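Pectate lyase (Bacillus subtilis, PDB 5AMV) cleaves polygalacturonate by calcium-dependent elimination, giving oligosaccharides with unsaturated 4-deoxy-galact-4-enuronosyl groups at their non-reducing ends. Local coordinates at residues Y57-N65 and N137-F145; Y88-K99 and Q168-W179. All coordinates share one frame; numbering follows the deposited sequence.

Interaction 1: residues Y57-N65 and N137-F145; sequences YIKGTIDMN and NAKVVGGNF
Ile-58 meets Val-140 with the end of its longer arm, CD1 lying 3.8 Å from Val-140 CG2, and the two side chains cross at about a right angle. With its CG1 anti to the backbone N (chi1 168°), Val-140 brings this other methyl forward. The end of Ile-58 also reaches the ring edge of Phe-145, while its CG2 borders the methyl of Ala-138. Just past the end of the strand, Met-64 supplies the bump and Gly-143 the hollow: CG of Met-64 rests 3.6 Å from CA of Gly-143, where a beta carbon on the glycine would collide, and the same CG lies 4.2 Å from Val-140 CG1. From CB onward the chain bends at chi2 and again at chi3, and its end leads away. Gly-142 makes similar room, here for the amide of Asn-65. On the face opposite Val-140, Thr-61 fits between Val-141 and Lys-139, its methyl CG2 3.7 Å from Val-141 CG2 and its OG1 3.4 Å from Lys-139 CD. Between the faces run four parallel-strand hydrogen bonds, the last from Met-64 N to Val-141 O at 2.9 Å and almost straight (178°). Asp-63 then shapes the exit from the strand as an Asx turn: its OD1 takes Asn-65 N at 3.0 Å, from above the carboxylate plane. An alanine here would remove that acceptor, probably leaving Asn-65 N without its mate. Waters bridge Asn-65 ND2 to Gly-142 O, Gly-60 N to Asn-137 OD1 and Thr-61 OG1 to Asn-137 O, while Asn-65 OD1 accepts from Tyr-78 and Gln-117. In this rung-on-rung stacking of a parallel beta-helix, continued by strand 158-160, backbone bonds set the register and apolar groups pack the inner side, while the outer face mixes Val-141 with Thr-61, Asp-63 and Lys-139.

Interaction 2: residues Y88-K99 and Q168-W179; sequences YLKAYDPSTWGK and QWDPTDGSSGNW. With ADA (alpha-D-galactopyranuronic acid), chain B.
Tyr-88 OH is gripped twice: Trp-169 N donates to it at 3.2 Å in a fairly straight bond (164°), and Glu-107 of helix 105-121 forms a second hydrogen bond. The tyrosine CG stands anti to its own nitrogen (chi1 -177°), carrying the ring out from the helix to the strand. There its CE1 approaches CZ3 of Trp-179 at 3.7 Å, rim to rim with the planes at 41°. Leu-89 comes to the edge of the same indole, CD2 against CZ2. Trp-169 sets CE3 over one face of Trp-179, offset toward its rim, while its CZ2 lies 4.0 Å from Pro-94 CG, in an oblique approach. Its NE1 donates a hydrogen bond to a water lying in the indole plane, which in turn donates to Tyr-92 O and Gly-98 O. Farther out, Lys-99 O packs 3.1 Å from Thr-172 CG2, and Lys-99 NZ shares a water with Pro-171 O and Gly-174 O. On the substrate side, Asp-173 OD1 accepts from Asn-178 ND2 and from O3 of a bound galacturonic acid at 2.7 Å. The helices thus back an antiparallel hairpin whose first strand runs into its loop through a type I turn from Asp-170 to Asp-173; it contributes Asp-173, Gly-174 and Asn-178 to the galacturonan-binding pocket.

In the fold
Followed from the N terminus, the chain lays down 57-65, then 88-99, before 137-145 returns to close interaction 1 across 71 residues rich in helix. Only afterwards does 168-179 close interaction 2, so the two loops cross rather than nest. Interaction 1 joins neighbouring rungs of the parallel beta-helix, whereas interaction 2 fastens the helical excursion to a hairpin projecting beside the substrate. Their centres lie 34 Å apart and their nearest atoms about 14 Å, without touching. Helix 105-121 spans the interval: Gln-106, Glu-107 and Arg-110 meet residues of interaction 2, and Gln-117 bonds to Asn-65 of interaction 1. The helical stretch between the early strands thus touches both the beta-helix and the hairpin that lines the pocket.

Interaction 1: residues Y57-N65 and N137-F145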
loop_
_atom_site.group_PDB
_atom_site.type_symbol
_atom_site.label_atom_id
_atom_site.label_comp_id
_atom_site.label_asym_id
_atom_site.label_seq_id
_atom_site.Cartn_x
_atom_site.Cartn_y
_atom_site.Cartn_z
ATOM N N TYR A 57 -5.817 -7.417 -19.101
ATOM C CA TYR A 57 -4.536 -8.099 -18.990
ATOM C C TYR A 57 -3.409 -7.089 -19.182
ATOM O O TYR A 57 -3.406 -6.385 -20.182
ATOM C CB TYR A 57 -4.372 -9.184 -20.088
ATOM C CG TYR A 57 -5.259 -10.365 -19.805
ATOM C CD1 TYR A 57 -4.899 -11.299 -18.826
ATOM C CD2 TYR A 57 -6.484 -10.523 -20.472
ATOM C CE1 TYR A 57 -5.743 -12.408 -18.530
ATOM C CE2 TYR A 57 -7.298 -11.612 -20.199
ATOM C CZ TYR A 57 -6.930 -12.536 -19.227
ATOM O OH TYR A 57 -7.797 -13.583 -18.980
ATOM N N ILE A 58 -2.454 -7.050 -18.259
ATOM C CA ILE A 58 -1.266 -6.210 -18.434
ATOM C C ILE A 58 -0.183 -7.033 -19.104
ATOM O O ILE A 58 0.272 -8.070 -18.562
ATOM C CB ILE A 58 -0.779 -5.579 -17.087
ATOM C CG1 ILE A 58 -1.956 -4.728 -16.566
ATOM C CG2 ILE A 58 0.588 -4.823 -17.286
ATOM C CD1 ILE A 58 -1.632 -3.488 -15.782
ATOM N N LYS A 59 0.227 -6.567 -20.284
ATOM C CA LYS A 59 1.269 -7.229 -21.037
ATOM C C LYS A 59 2.592 -6.444 -20.971
ATOM O O LYS A 59 2.688 -5.317 -21.524
ATOM C CB LYS A 59 0.770 -7.392 -22.492
ATOM C CG LYS A 59 1.776 -7.980 -23.420
ATOM C CD LYS A 59 1.196 -8.148 -24.823
ATOM C CE LYS A 59 2.189 -8.931 -25.665
ATOM N NZ LYS A 59 1.716 -8.944 -27.095
ATOM N N GLY A 60 3.577 -7.029 -20.281
ATOM C CA GLY A 60 4.919 -6.437 -20.192
ATOM C C GLY A 60 4.920 -5.297 -19.191
ATOM O O GLY A 60 4.134 -5.282 -18.245
ATOM N N THR A 61 5.755 -4.299 -19.461
ATOM C CA THR A 61 5.941 -3.147 -18.541
ATOM C C THR A 61 5.166 -1.943 -19.027
ATOM O O THR A 61 5.318 -1.545 -20.198
ATOM C CB THR A 61 7.427 -2.813 -18.517
ATOM O OG1 THR A 61 8.129 -3.885 -17.872
ATOM C CG2 THR A 61 7.728 -1.478 -17.739
ATOM N N ILE A 62 4.351 -1.363 -18.128
ATOM C CA ILE A 62 3.632 -0.111 -18.402
ATOM C C ILE A 62 4.229 0.989 -17.520
ATOM O O ILE A 62 3.998 1.036 -16.297
ATOM C CB ILE A 62 2.092 -0.253 -18.176
ATOM C CG1 ILE A 62 1.563 -1.327 -19.150
ATOM C CG2 ILE A 62 1.391 1.135 -18.376
ATOM C CD1 ILE A 62 0.028 -1.487 -19.159
ATOM N N ASP A 63 5.045 1.830 -18.161
ATOM C CA ASP A 63 5.558 3.041 -17.538
ATOM C C ASP A 63 4.476 4.117 -17.619
ATOM O O ASP A 63 3.977 4.447 -18.722
ATOM C CB ASP A 63 6.890 3.425 -18.237
ATOM C CG ASP A 63 7.527 4.691 -17.681
ATOM O OD1 ASP A 63 7.048 5.285 -16.687
ATOM O OD2 ASP A 63 8.598 5.076 -18.230
ATOM N N MET A 64 4.068 4.618 -16.443
ATOM C CA MET A 64 3.022 5.633 -16.356
ATOM C C MET A 64 3.536 7.054 -16.495
ATOM O O MET A 64 2.750 7.972 -16.729
ATOM C CB MET A 64 2.216 5.455 -15.060
ATOM C CG MET A 64 1.439 4.115 -15.044
ATOM S SD MET A 64 0.149 4.037 -16.317
ATOM C CE MET A 64 -1.084 5.182 -15.658
ATOM N N ASN A 65 4.846 7.239 -16.322
ATOM C CA ASN A 65 5.433 8.602 -16.531
ATOM C C ASN A 65 5.767 8.788 -18.012
ATOM O O ASN A 65 6.925 8.895 -18.393
ATOM C CB ASN A 65 6.670 8.756 -15.666
ATOM C CG ASN A 65 6.299 9.066 -14.215
ATOM O OD1 ASN A 65 5.793 10.153 -13.928
ATOM N ND2 ASN A 65 6.576 8.121 -13.293
ATOM N N ASN A 137 6.047 -11.344 -15.918
ATOM C CA ASN A 137 6.818 -10.094 -15.928
ATOM C C ASN A 137 5.956 -8.872 -16.186
ATOM O O ASN A 137 6.466 -7.842 -16.659
ATOM C CB ASN A 137 7.938 -10.179 -16.991
ATOM C CG ASN A 137 7.384 -10.263 -18.427
ATOM O OD1 ASN A 137 6.196 -10.553 -18.652
ATOM N ND2 ASN A 137 8.259 -9.986 -19.417
ATOM N N ALA A 138 4.658 -8.949 -15.836
ATOM C CA ALA A 138 3.790 -7.766 -15.936
ATOM C C ALA A 138 4.199 -6.743 -14.876
ATOM O O ALA A 138 4.310 -7.079 -13.712
ATOM C CB ALA A 138 2.347 -8.155 -15.741
ATOM N N LYS A 139 4.383 -5.488 -15.277
ATOM C CA LYS A 139 4.896 -4.451 -14.362
ATOM C C LYS A 139 4.130 -3.155 -14.604
ATOM O O LYS A 139 3.811 -2.822 -15.751
ATOM C CB LYS A 139 6.387 -4.191 -14.629
ATOM C CG LYS A 139 7.317 -5.358 -14.354
ATOM C CD LYS A 139 8.741 -4.941 -14.738
ATOM C CE LYS A 139 9.773 -6.038 -14.519
ATOM N NZ LYS A 139 9.398 -7.348 -15.132
ATOM N N VAL A 140 3.837 -2.441 -13.519
ATOM C CA VAL A 140 3.354 -1.072 -13.608
ATOM C C VAL A 140 4.442 -0.227 -12.913
ATOM O O VAL A 140 4.758 -0.438 -11.741
ATOM C CB VAL A 140 1.974 -0.908 -12.896
ATOM C CG1 VAL A 140 1.609 0.569 -12.733
ATOM C CG2 VAL A 140 0.893 -1.642 -13.662
ATOM N N VAL A 141 5.012 0.735 -13.655
ATOM C CA VAL A 141 6.155 1.481 -13.193
ATOM C C VAL A 141 5.788 2.949 -13.039
ATOM O O VAL A 141 5.341 3.575 -14.003
ATOM C CB VAL A 141 7.394 1.336 -14.168
ATOM C CG1 VAL A 141 8.592 2.091 -13.622
ATOM C CG2 VAL A 141 7.778 -0.160 -14.285
ATOM N N GLY A 142 5.939 3.486 -11.824
ATOM C CA GLY A 142 5.593 4.899 -11.566
ATOM C C GLY A 142 4.114 5.187 -11.296
ATOM O O GLY A 142 3.782 6.269 -10.833
ATOM N N GLY A 143 3.243 4.206 -11.547
ATOM C CA GLY A 143 1.803 4.414 -11.467
ATOM C C GLY A 143 1.212 4.286 -10.063
ATOM O O GLY A 143 1.787 3.620 -9.188
ATOM N N ASN A 144 0.067 4.912 -9.893
ATOM C CA ASN A 144 -0.705 4.816 -8.640
ATOM C C ASN A 144 -2.106 4.480 -9.064
ATOM O O ASN A 144 -2.794 5.322 -9.666
ATOM C CB ASN A 144 -0.623 6.164 -7.910
ATOM C CG ASN A 144 -1.386 6.191 -6.559
ATOM O OD1 ASN A 144 -2.181 5.291 -6.177
ATOM N ND2 ASN A 144 -1.122 7.217 -5.842
ATOM N N PHE A 145 -2.540 3.238 -8.812
ATOM C CA PHE A 145 -3.943 2.863 -9.072
ATOM C C PHE A 145 -4.779 3.348 -7.889
ATOM O O PHE A 145 -4.437 3.044 -6.753
ATOM C CB PHE A 145 -4.122 1.340 -9.192
ATOM C CG PHE A 145 -3.639 0.727 -10.491
ATOM C CD1 PHE A 145 -2.953 1.471 -11.456
ATOM C CD2 PHE A 145 -3.816 -0.659 -10.686
ATOM C CE1 PHE A 145 -2.482 0.862 -12.657
ATOM C CE2 PHE A 145 -3.361 -1.278 -11.871
ATOM C CZ PHE A 145 -2.688 -0.521 -12.841
HETATM O O HOH W 1 3.736 -9.479 -19.056
HETATM O O HOH W 2 8.046 -6.489 -18.443
HETATM O O HOH W 3 5.949 8.122 -10.503
#

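Interaction 2: residues Y88-K99 and Q168-W179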
loop_
_atom_site.group_PDB
_atom_site.type_symbol
_atom_site.label_atom_id
_atom_site.label_comp_id
_atom_site.label_asym_id
_atom_site.label_seq_id
_atom_site.Cartn_x
_atom_site.Cartn_y
_atom_site.Cartn_z
ATOM N N TYR A 88 12.175 27.163 -3.055
ATOM C CA TYR A 88 11.162 26.595 -2.167
ATOM C C TYR A 88 11.796 26.383 -0.793
ATOM O O TYR A 88 11.213 26.742 0.244
ATOM C CB TYR A 88 10.701 25.269 -2.757
ATOM C CG TYR A 88 9.603 24.602 -1.965
ATOM C CD1 TYR A 88 9.892 23.770 -0.858
ATOM C CD2 TYR A 88 8.272 24.805 -2.325
ATOM C CE1 TYR A 88 8.837 23.137 -0.156
ATOM C CE2 TYR A 88 7.239 24.176 -1.636
ATOM C CZ TYR A 88 7.535 23.354 -0.548
ATOM O OH TYR A 88 6.495 22.753 0.137
ATOM N N LEU A 89 13.011 25.836 -0.777
ATOM C CA LEU A 89 13.719 25.579 0.488
ATOM C C LEU A 89 13.964 26.882 1.258
ATOM O O LEU A 89 13.758 26.935 2.492
ATOM C CB LEU A 89 15.039 24.872 0.199
ATOM C CG LEU A 89 14.868 23.401 -0.228
ATOM C CD1 LEU A 89 16.222 22.790 -0.658
ATOM C CD2 LEU A 89 14.265 22.556 0.891
ATOM N N LYS A 90 14.408 27.916 0.559
ATOM C CA LYS A 90 14.552 29.215 1.202
ATOM C C LYS A 90 13.209 29.776 1.698
ATOM O O LYS A 90 13.107 30.306 2.823
ATOM C CB LYS A 90 15.206 30.230 0.258
ATOM C CG LYS A 90 15.694 31.478 0.993
ATOM C CD LYS A 90 16.465 32.348 -0.007
ATOM C CE LYS A 90 17.197 33.491 0.694
ATOM N NZ LYS A 90 16.350 34.695 0.686
ATOM N N ALA A 91 12.169 29.662 0.888
ATOM C CA ALA A 91 10.858 30.213 1.277
ATOM C C ALA A 91 10.308 29.641 2.564
ATOM O O ALA A 91 9.651 30.355 3.342
ATOM C CB ALA A 91 9.805 30.037 0.124
ATOM N N TYR A 92 10.514 28.337 2.780
ATOM C CA TYR A 92 9.814 27.674 3.861
ATOM C C TYR A 92 10.735 27.133 4.974
ATOM O O TYR A 92 10.295 26.332 5.823
ATOM C CB TYR A 92 8.885 26.568 3.278
ATOM C CG TYR A 92 7.977 27.190 2.246
ATOM C CD1 TYR A 92 7.120 28.254 2.597
ATOM C CD2 TYR A 92 8.011 26.772 0.909
ATOM C CE1 TYR A 92 6.296 28.875 1.648
ATOM C CE2 TYR A 92 7.214 27.375 -0.055
ATOM C CZ TYR A 92 6.358 28.434 0.314
ATOM O OH TYR A 92 5.589 29.022 -0.642
ATOM N N ASP A 93 11.986 27.581 4.971
ATOM C CA ASP A 93 12.920 27.180 6.020
ATOM C C ASP A 93 12.301 27.522 7.386
ATOM O O ASP A 93 11.931 28.671 7.606
ATOM C CB ASP A 93 14.254 27.909 5.848
ATOM C CG ASP A 93 15.358 27.314 6.723
ATOM O OD1 ASP A 93 15.205 27.286 7.952
ATOM O OD2 ASP A 93 16.360 26.813 6.168
ATOM N N PRO A 94 12.185 26.538 8.296
ATOM C CA PRO A 94 11.574 26.846 9.626
ATOM C C PRO A 94 12.226 28.049 10.339
ATOM O O PRO A 94 11.519 28.735 11.093
ATOM C CB PRO A 94 11.834 25.565 10.423
ATOM C CG PRO A 94 11.784 24.475 9.340
ATOM C CD PRO A 94 12.517 25.097 8.176
ATOM N N SER A 95 13.512 28.313 10.088
ATOM C CA SER A 95 14.208 29.457 10.741
ATOM C C SER A 95 13.644 30.822 10.364
ATOM O O SER A 95 13.777 31.769 11.141
ATOM C CB SER A 95 15.718 29.435 10.475
ATOM O OG SER A 95 15.996 29.683 9.106
ATOM N N THR A 96 12.969 30.917 9.212
ATOM C CA THR A 96 12.366 32.178 8.751
ATOM C C THR A 96 10.858 32.108 8.474
ATOM O O THR A 96 10.164 33.157 8.430
ATOM C CB THR A 96 13.047 32.700 7.470
ATOM O OG1 THR A 96 12.930 31.697 6.442
ATOM C CG2 THR A 96 14.518 33.025 7.709
ATOM N N TRP A 97 10.345 30.885 8.273
ATOM C CA TRP A 97 8.946 30.673 7.966
ATOM C C TRP A 97 8.161 30.231 9.198
ATOM O O TRP A 97 6.963 30.431 9.251
ATOM C CB TRP A 97 8.814 29.589 6.866
ATOM C CG TRP A 97 7.381 29.272 6.447
ATOM C CD1 TRP A 97 6.665 28.108 6.709
ATOM C CD2 TRP A 97 6.541 30.093 5.655
ATOM N NE1 TRP A 97 5.393 28.200 6.135
ATOM C CE2 TRP A 97 5.296 29.398 5.486
ATOM C CE3 TRP A 97 6.696 31.377 5.097
ATOM C CZ2 TRP A 97 4.239 29.926 4.735
ATOM C CZ3 TRP A 97 5.659 31.906 4.364
ATOM C CH2 TRP A 97 4.435 31.185 4.193
ATOM N N GLY A 98 8.820 29.604 10.166
ATOM C CA GLY A 98 8.106 29.043 11.310
ATOM C C GLY A 98 7.507 27.706 10.911
ATOM O O GLY A 98 7.954 27.103 9.925
ATOM N N LYS A 99 6.509 27.252 11.677
ATOM C CA LYS A 99 5.934 25.923 11.462
ATOM C C LYS A 99 4.546 25.918 10.818
ATOM O O LYS A 99 3.868 24.881 10.813
ATOM C CB LYS A 99 5.940 25.117 12.773
ATOM C CG LYS A 99 7.310 24.650 13.129
ATOM C CD LYS A 99 7.325 23.909 14.469
ATOM C CE LYS A 99 6.588 22.571 14.412
ATOM N NZ LYS A 99 7.024 21.655 15.554
ATOM N N GLN A 168 5.866 17.585 -0.703
ATOM C CA GLN A 168 5.445 18.759 0.038
ATOM C C GLN A 168 6.119 18.810 1.412
ATOM O O GLN A 168 6.152 17.803 2.106
ATOM C CB GLN A 168 3.948 18.730 0.221
ATOM C CG GLN A 168 3.373 19.974 0.878
ATOM C CD GLN A 168 1.891 19.773 1.201
ATOM O OE1 GLN A 168 1.517 18.777 1.810
ATOM N NE2 GLN A 168 1.052 20.690 0.754
ATOM N N TRP A 169 6.638 19.970 1.808
ATOM C CA TRP A 169 7.110 20.143 3.179
ATOM C C TRP A 169 5.918 20.357 4.119
ATOM O O TRP A 169 5.072 21.251 3.880
ATOM C CB TRP A 169 8.082 21.340 3.240
ATOM C CG TRP A 169 8.516 21.693 4.650
ATOM C CD1 TRP A 169 8.356 22.910 5.245
ATOM C CD2 TRP A 169 9.188 20.850 5.601
ATOM N NE1 TRP A 169 8.892 22.886 6.525
ATOM C CE2 TRP A 169 9.402 21.639 6.775
ATOM C CE3 TRP A 169 9.656 19.525 5.583
ATOM C CZ2 TRP A 169 10.075 21.153 7.902
ATOM C CZ3 TRP A 169 10.332 19.026 6.721
ATOM C CH2 TRP A 169 10.519 19.839 7.874
ATOM N N ASP A 170 5.839 19.534 5.155
ATOM C CA ASP A 170 4.815 19.700 6.206
ATOM C C ASP A 170 5.520 19.834 7.546
ATOM O O ASP A 170 5.905 18.836 8.145
ATOM C CB ASP A 170 3.872 18.509 6.249
ATOM C CG ASP A 170 2.643 18.769 7.144
ATOM O OD1 ASP A 170 2.632 19.783 7.911
ATOM O OD2 ASP A 170 1.679 17.968 7.068
ATOM N N PRO A 171 5.712 21.077 8.018
ATOM C CA PRO A 171 6.537 21.287 9.235
ATOM C C PRO A 171 5.859 20.807 10.535
ATOM O O PRO A 171 6.541 20.640 11.552
ATOM C CB PRO A 171 6.736 22.808 9.263
ATOM C CG PRO A 171 5.526 23.342 8.560
ATOM C CD PRO A 171 5.185 22.346 7.460
ATOM N N THR A 172 4.556 20.550 10.482
ATOM C CA THR A 172 3.834 20.089 11.679
ATOM C C THR A 172 3.632 18.569 11.715
ATOM O O THR A 172 3.187 18.012 12.725
ATOM C CB THR A 172 2.505 20.801 11.867
ATOM O OG1 THR A 172 1.654 20.574 10.744
ATOM C CG2 THR A 172 2.733 22.288 12.048
ATOM N N ASP A 173 3.991 17.901 10.617
ATOM C CA ASP A 173 3.992 16.443 10.576
ATOM C C ASP A 173 5.100 15.870 11.464
ATOM O O ASP A 173 6.280 16.109 11.230
ATOM C CB ASP A 173 4.202 15.998 9.128
ATOM C CG ASP A 173 4.049 14.507 8.945
ATOM O OD1 ASP A 173 4.916 13.734 9.431
ATOM O OD2 ASP A 173 3.075 14.121 8.276
ATOM N N GLY A 174 4.739 15.117 12.495
ATOM C CA GLY A 174 5.766 14.540 13.362
ATOM C C GLY A 174 6.376 15.603 14.256
ATOM O O GLY A 174 5.909 16.747 14.278
ATOM N N SER A 175 7.457 15.247 14.946
ATOM C CA SER A 175 8.060 16.140 15.942
ATOM C C SER A 175 8.995 17.185 15.332
ATOM O O SER A 175 9.267 18.219 15.959
ATOM C CB SER A 175 8.785 15.344 17.038
ATOM O OG SER A 175 10.019 14.816 16.584
ATOM N N SER A 176 9.489 16.931 14.114
ATOM C CA SER A 176 10.404 17.862 13.463
ATOM C C SER A 176 10.015 18.169 12.008
ATOM O O SER A 176 10.836 18.675 11.227
ATOM C CB SER A 176 11.844 17.342 13.547
ATOM O OG SER A 176 11.886 15.957 13.251
ATOM N N GLY A 177 8.763 17.889 11.667
ATOM C CA GLY A 177 8.253 18.108 10.297
ATOM C C GLY A 177 8.560 16.875 9.452
ATOM O O GLY A 177 9.374 16.021 9.850
ATOM N N ASN A 178 7.911 16.766 8.298
ATOM C CA ASN A 178 8.288 15.749 7.326
ATOM C C ASN A 178 7.998 16.226 5.898
ATOM O O ASN A 178 7.182 17.109 5.695
ATOM C CB ASN A 178 7.595 14.407 7.618
ATOM C CG ASN A 178 8.419 13.506 8.579
ATOM O OD1 ASN A 178 9.612 13.265 8.367
ATOM N ND2 ASN A 178 7.798 13.094 9.665
ATOM N N TRP A 179 8.723 15.639 4.943
ATOM C CA TRP A 179 8.399 15.737 3.516
ATOM C C TRP A 179 7.435 14.603 3.166
ATOM O O TRP A 179 7.665 13.447 3.534
ATOM C CB TRP A 179 9.673 15.618 2.683
ATOM C CG TRP A 179 10.612 16.769 2.894
ATOM C CD1 TRP A 179 11.620 16.857 3.817
ATOM C CD2 TRP A 179 10.600 18.018 2.196
ATOM N NE1 TRP A 179 12.269 18.058 3.704
ATOM C CE2 TRP A 179 11.660 18.804 2.730
ATOM C CE3 TRP A 179 9.823 18.537 1.152
ATOM C CZ2 TRP A 179 11.958 20.095 2.258
ATOM C CZ3 TRP A 179 10.108 19.812 0.685
ATOM C CH2 TRP A 179 11.182 20.579 1.226
HETATM C C1 ADA B . 6.074 8.448 10.987
HETATM C C2 ADA B . 5.676 9.886 10.615
HETATM C C3 ADA B . 5.005 10.577 11.805
HETATM C C4 ADA B . 3.793 9.794 12.282
HETATM C C5 ADA B . 4.230 8.379 12.644
HETATM C C6 ADA B . 2.978 7.560 12.863
HETATM O O2 ADA B . 6.885 10.607 10.337
HETATM O O3 ADA B . 4.558 11.885 11.421
HETATM O O4 ADA B . 2.854 9.719 11.190
HETATM O O5 ADA B . 4.954 7.756 11.544
HETATM O O6B ADA B . 2.829 6.538 12.139
HETATM O O6A ADA B . 2.114 7.922 13.725
HETATM O O HOH W 4 8.716 25.413 7.800
HETATM O O HOH W 5 6.554 19.363 14.021
#